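Fumarylacetoacetate hydrolase (PDB 5TI1) hydrolyses fumarylacetoacetate to fumarate and acetoacetate, the last step of phenylalanine and tyrosine breakdown, in a metal-dependent active site. Local coordinates at the magnesium ion site. Numbering follows the deposited sequence.

The magnesium ion site. Residues 153-154, 186, 226, 228, 260, 264, 280, 284, 376-377. With MG (magnesium ion), chain B.
Four carboxylates from three stretches of the chain, Glu226 and Glu228 lying two apart, give this magnesium site a catalytic look: the centre of the site lies about 8 Å from His160, the predicted proton acceptor, and beside Thr377, a predicted substrate-binding residue. In the FAH family such a metal serves to hold and polarise the substrate. Each acid offers the ion one oxygen. Glu226 OE2 and Asp153 OD2, the latter 2.2 Å from MG, face each other across it at 164°, whereas Glu228 OE1 and Asp260 OD2 approach from the flanks. Both aspartates carry CG anti to the backbone N (chi1 -179° in Asp260), while the glutamates reach in on extended chains. The arrangement is irregular as modelled, and water or substrate oxygens may complete the shell.

The site also exemplifies how a carboxylate-rich metal centre is held by a second shell of donors and cations. On Asp153, the metal-bound OD2 also receives the Tyr186 phenol OH at 2.8 Å through its anti lone pair. The distal oxygen of Glu228, OE2, is met from above the carboxylate plane by the amide N of Gly376 at 2.9 Å. Lys280, its chain bent at chi2 (-75°), brings its ammonium NZ alongside the metal, bridging two ligands: it forms a salt bridge of 2.6 Å with Glu226 OE2 and approaches Asp260 OD2 from above that carboxylate's plane at 3.0 Å. Its likely positive charge would offset part of the crowded negative charge and may favour ionised acids. Farther out, Arg264 steadies the other end of Glu226: the guanidinium NH2 points edge-on, in its own plane, at the anti lone pair of Glu226 OE1, 3.2 Å away.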
loop_
_atom_site.group_PDB
_atom_site.type_symbol
_atom_site.label_atom_id
_atom_site.label_comp_id
_atom_site.label_asym_id
_atom_site.label_seq_id
_atom_site.Cartn_x
_atom_site.Cartn_y
_atom_site.Cartn_z
ATOM N N ASP A 153 -8.076 -1.552 -4.935
ATOM C CA ASP A 153 -9.505 -1.362 -5.136
ATOM C C ASP A 153 -9.786 -1.273 -6.628
ATOM O O ASP A 153 -9.063 -0.592 -7.360
ATOM C CB ASP A 153 -10.015 -0.111 -4.407
ATOM C CG ASP A 153 -11.525 -0.106 -4.268
ATOM O OD1 ASP A 153 -12.110 -1.207 -4.183
ATOM O OD2 ASP A 153 -12.131 0.982 -4.289
ATOM N N PHE A 154 -10.811 -1.989 -7.071
ATOM C CA PHE A 154 -11.201 -2.073 -8.467
ATOM C C PHE A 154 -12.465 -1.245 -8.702
ATOM O O PHE A 154 -12.857 -0.425 -7.861
ATOM C CB PHE A 154 -11.362 -3.552 -8.858
ATOM C CG PHE A 154 -10.049 -4.244 -9.083
ATOM C CD1 PHE A 154 -9.431 -4.185 -10.319
ATOM C CD2 PHE A 154 -9.406 -4.903 -8.047
ATOM C CE1 PHE A 154 -8.203 -4.796 -10.522
ATOM C CE2 PHE A 154 -8.169 -5.509 -8.246
ATOM C CZ PHE A 154 -7.569 -5.458 -9.485
ATOM N N TYR A 186 -6.852 0.734 -8.710
ATOM C CA TYR A 186 -5.862 1.646 -8.158
ATOM C C TYR A 186 -5.348 1.052 -6.857
ATOM O O TYR A 186 -6.013 0.211 -6.244
ATOM C CB TYR A 186 -6.445 3.057 -7.945
ATOM C CG TYR A 186 -7.535 3.125 -6.882
ATOM C CD1 TYR A 186 -8.844 2.741 -7.169
ATOM C CD2 TYR A 186 -7.252 3.569 -5.589
ATOM C CE1 TYR A 186 -9.840 2.791 -6.193
ATOM C CE2 TYR A 186 -8.231 3.618 -4.614
ATOM C CZ TYR A 186 -9.530 3.231 -4.918
ATOM O OH TYR A 186 -10.511 3.275 -3.933
ATOM N N GLU A 226 -19.152 3.205 -0.275
ATOM C CA GLU A 226 -19.090 2.424 -1.510
ATOM C C GLU A 226 -19.272 0.969 -1.102
ATOM O O GLU A 226 -18.398 0.387 -0.452
ATOM C CB GLU A 226 -17.780 2.646 -2.281
ATOM C CG GLU A 226 -17.651 4.067 -2.847
ATOM C CD GLU A 226 -16.673 4.201 -4.015
ATOM O OE1 GLU A 226 -16.947 5.021 -4.913
ATOM O OE2 GLU A 226 -15.636 3.506 -4.040
ATOM N N GLU A 228 -18.952 -2.623 -1.307
ATOM C CA GLU A 228 -18.061 -3.523 -2.015
ATOM C C GLU A 228 -17.936 -4.836 -1.254
ATOM O O GLU A 228 -18.433 -4.992 -0.139
ATOM C CB GLU A 228 -16.672 -2.894 -2.205
ATOM C CG GLU A 228 -16.745 -1.503 -2.807
ATOM C CD GLU A 228 -15.392 -0.951 -3.173
ATOM O OE1 GLU A 228 -15.257 0.290 -3.257
ATOM O OE2 GLU A 228 -14.468 -1.761 -3.392
ATOM N N ASP A 260 -15.756 1.226 1.266
ATOM C CA ASP A 260 -14.704 2.171 0.887
ATOM C C ASP A 260 -15.252 3.593 1.009
ATOM O O ASP A 260 -15.689 4.213 0.033
ATOM C CB ASP A 260 -14.208 1.864 -0.523
ATOM C CG ASP A 260 -13.103 2.797 -0.971
ATOM O OD1 ASP A 260 -12.336 3.276 -0.103
ATOM O OD2 ASP A 260 -13.022 3.068 -2.188
ATOM N N ARG A 264 -16.506 12.782 -1.722
ATOM C CA ARG A 264 -16.573 12.946 -3.164
ATOM C C ARG A 264 -16.200 14.348 -3.614
ATOM O O ARG A 264 -15.650 14.509 -4.713
ATOM C CB ARG A 264 -17.960 12.548 -3.654
ATOM C CG ARG A 264 -18.220 11.075 -3.392
ATOM C CD ARG A 264 -19.326 10.528 -4.248
ATOM N NE ARG A 264 -19.640 9.149 -3.894
ATOM C CZ ARG A 264 -18.898 8.099 -4.227
ATOM N NH1 ARG A 264 -17.777 8.259 -4.928
ATOM N NH2 ARG A 264 -19.282 6.886 -3.856
ATOM N N LYS A 280 -10.147 8.900 -0.209
ATOM C CA LYS A 280 -10.369 7.487 0.060
ATOM C C LYS A 280 -9.592 6.962 1.254
ATOM O O LYS A 280 -10.055 6.022 1.910
ATOM C CB LYS A 280 -9.967 6.628 -1.158
ATOM C CG LYS A 280 -10.671 6.980 -2.449
ATOM C CD LYS A 280 -12.090 6.477 -2.451
ATOM C CE LYS A 280 -12.540 6.178 -3.867
ATOM N NZ LYS A 280 -13.809 5.415 -3.855
ATOM N N THR A 284 -11.306 2.829 5.481
ATOM C CA THR A 284 -11.963 1.758 4.740
ATOM C C THR A 284 -12.339 0.693 5.755
ATOM O O THR A 284 -11.483 0.249 6.525
ATOM C CB THR A 284 -11.037 1.180 3.654
ATOM O OG1 THR A 284 -10.664 2.224 2.749
ATOM C CG2 THR A 284 -11.745 0.084 2.863
ATOM N N GLY A 376 -14.747 -2.793 -6.081
ATOM C CA GLY A 376 -15.437 -1.623 -6.569
ATOM C C GLY A 376 -16.893 -1.632 -6.139
ATOM O O GLY A 376 -17.447 -2.659 -5.746
ATOM N N THR A 377 -17.507 -0.445 -6.189
ATOM C CA THR A 377 -18.908 -0.280 -5.793
ATOM C C THR A 377 -19.801 -1.236 -6.571
ATOM O O THR A 377 -19.708 -1.321 -7.797
ATOM C CB THR A 377 -19.366 1.159 -6.041
ATOM O OG1 THR A 377 -18.491 2.067 -5.363
ATOM C CG2 THR A 377 -20.796 1.372 -5.529
HETATM MG MG MG B . -14.041 2.044 -3.991
#